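Local coordinates for sulfoquinovosidase (Escherichia coli, PDB 5AEG), which hydrolyses sulfoquinovosyl diacylglycerides, and simple sulfoquinovosides such as sulfoquinovosyl glycerol, to release sulfoquinovose for sulfoglycolysis, at residues T274-G279 / N324-Q329. Sequence-based numbering, arbitrary orientation.
Sequences TMRNAG and NQEGVQ
A salt bridge between R276 and E326 joins the C-terminal ends of two outer helices of the TIM barrel. R276 NH1 donates to E326 OE1 at 2.7 Å, and the bond is nearly straight (173°). E326 OE1 lies in the guanidinium plane, at its edge. The carboxylate is turned by 55° against that plane, and NH1 meets OE1 from above the carboxylate plane. R276 NH2 adds a weak bond to E326 OE1, 3.4 Å long. The R276 chain bends at its third torsion (chi3 -41°) and the E326 chain is extended beyond CG, and the two meet crossing at about a right angle. NH2 also forms a salt bridge with D273, one turn back. Helix 265-277 and helix 316-325 precede the parallel strands 282-286 and 329-334, which are neighbours in the barrel. The contact lies on the outside of this barrel, away from the catalytic residues and the calcium site. Both helices end in Schellman motifs, with G279 and G327 at positive phi. V328 CG2 comes within 4.2 Å of R276 NH1, oblique to the guanidinium. V328 is buried and also packs on I285. A leucine in place of R276 would probably leave E326 and D273 without their shared cation and remove this polar tie between the helix ends.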
loop_
_atom_site.group_PDB
_atom_site.type_symbol
_atom_site.label_atom_id
_atom_site.label_comp_id
_atom_site.label_asym_id
_atom_site.label_seq_id
_atom_site.Cartn_x
_atom_site.Cartn_y
_atom_site.Cartn_z
ATOM N N THR A 274 24.041 -5.392 21.848
ATOM C CA THR A 274 24.626 -6.465 21.097
ATOM C C THR A 274 24.846 -6.099 19.604
ATOM O O THR A 274 25.910 -6.404 19.026
ATOM C CB THR A 274 23.713 -7.692 21.168
ATOM O OG1 THR A 274 23.662 -8.139 22.522
ATOM C CG2 THR A 274 24.157 -8.813 20.244
ATOM N N MET A 275 23.830 -5.476 19.016
ATOM C CA MET A 275 23.929 -5.083 17.584
ATOM C C MET A 275 24.933 -3.949 17.395
ATOM O O MET A 275 25.794 -4.041 16.495
ATOM C CB MET A 275 22.569 -4.686 17.049
ATOM C CG MET A 275 21.583 -5.882 17.032
ATOM S SD MET A 275 22.047 -7.369 16.181
ATOM C CE MET A 275 21.523 -6.979 14.494
ATOM N N ARG A 276 24.778 -2.895 18.188
ATOM C CA ARG A 276 25.653 -1.709 18.072
ATOM C C ARG A 276 27.110 -2.118 18.322
ATOM O O ARG A 276 28.000 -1.647 17.580
ATOM C CB ARG A 276 25.273 -0.636 19.041
ATOM C CG ARG A 276 24.246 0.333 18.542
ATOM C CD ARG A 276 24.118 1.493 19.481
ATOM N NE ARG A 276 24.155 1.115 20.947
ATOM C CZ ARG A 276 23.713 1.901 21.936
ATOM N NH1 ARG A 276 23.242 3.117 21.664
ATOM N NH2 ARG A 276 23.732 1.480 23.206
ATOM N N ASN A 277 27.369 -2.993 19.302
ATOM C CA ASN A 277 28.748 -3.363 19.613
ATOM C C ASN A 277 29.388 -4.290 18.620
ATOM O O ASN A 277 30.579 -4.403 18.615
ATOM C CB ASN A 277 28.898 -3.986 21.021
ATOM C CG ASN A 277 28.518 -3.048 22.128
ATOM O OD1 ASN A 277 28.401 -1.832 21.981
ATOM N ND2 ASN A 277 28.271 -3.621 23.254
ATOM N N ALA A 278 28.604 -4.952 17.784
ATOM C CA ALA A 278 29.084 -5.722 16.666
ATOM C C ALA A 278 29.191 -4.904 15.414
ATOM O O ALA A 278 29.495 -5.446 14.393
ATOM C CB ALA A 278 28.169 -6.909 16.406
ATOM N N GLY A 279 28.972 -3.615 15.424
ATOM C CA GLY A 279 29.185 -2.834 14.162
ATOM C C GLY A 279 27.893 -2.600 13.353
ATOM O O GLY A 279 27.933 -2.024 12.268
ATOM N N ASN A 324 17.854 8.600 22.525
ATOM C CA ASN A 324 17.896 9.706 21.581
ATOM C C ASN A 324 19.293 10.363 21.630
ATOM O O ASN A 324 19.927 10.582 20.599
ATOM C CB ASN A 324 16.829 10.726 21.874
ATOM C CG ASN A 324 15.453 10.256 21.574
ATOM O OD1 ASN A 324 15.155 9.139 20.981
ATOM N ND2 ASN A 324 14.571 11.081 21.948
ATOM N N GLN A 325 19.818 10.580 22.834
ATOM C CA GLN A 325 21.238 11.041 22.966
ATOM C C GLN A 325 22.254 10.252 22.249
ATOM O O GLN A 325 23.253 10.827 21.829
ATOM C CB GLN A 325 21.677 11.164 24.425
ATOM C CG GLN A 325 21.160 12.483 25.020
ATOM C CD GLN A 325 21.107 12.454 26.555
ATOM O OE1 GLN A 325 21.876 11.729 27.197
ATOM N NE2 GLN A 325 20.215 13.260 27.150
ATOM N N GLU A 326 22.036 8.948 22.105
ATOM C CA GLU A 326 22.938 8.057 21.374
ATOM C C GLU A 326 22.536 7.840 19.894
ATOM O O GLU A 326 23.017 6.895 19.253
ATOM C CB GLU A 326 22.920 6.708 22.076
ATOM C CG GLU A 326 23.354 6.772 23.534
ATOM C CD GLU A 326 23.102 5.472 24.282
ATOM O OE1 GLU A 326 22.382 4.539 23.769
ATOM O OE2 GLU A 326 23.583 5.418 25.436
ATOM N N GLY A 327 21.625 8.627 19.360
ATOM C CA GLY A 327 21.219 8.448 17.941
ATOM C C GLY A 327 20.205 7.307 17.664
ATOM O O GLY A 327 20.190 6.741 16.580
ATOM N N VAL A 328 19.338 6.992 18.641
ATOM C CA VAL A 328 18.349 5.890 18.547
ATOM C C VAL A 328 17.007 6.479 18.885
ATOM O O VAL A 328 16.758 7.033 19.986
ATOM C CB VAL A 328 18.701 4.732 19.487
ATOM C CG1 VAL A 328 17.711 3.590 19.454
ATOM C CG2 VAL A 328 20.094 4.218 19.183
ATOM N N GLN A 329 16.117 6.347 17.922
ATOM C CA GLN A 329 14.704 6.739 18.086
ATOM C C GLN A 329 13.876 5.581 18.634
ATOM O O GLN A 329 14.266 4.394 18.497
ATOM C CB GLN A 329 14.165 7.151 16.724
ATOM C CG GLN A 329 14.733 8.461 16.191
ATOM C CD GLN A 329 14.235 9.673 16.991
ATOM O OE1 GLN A 329 13.129 9.719 17.437
ATOM N NE2 GLN A 329 15.098 10.582 17.242
HETATM O O HOH W 1 21.927 2.967 25.606
#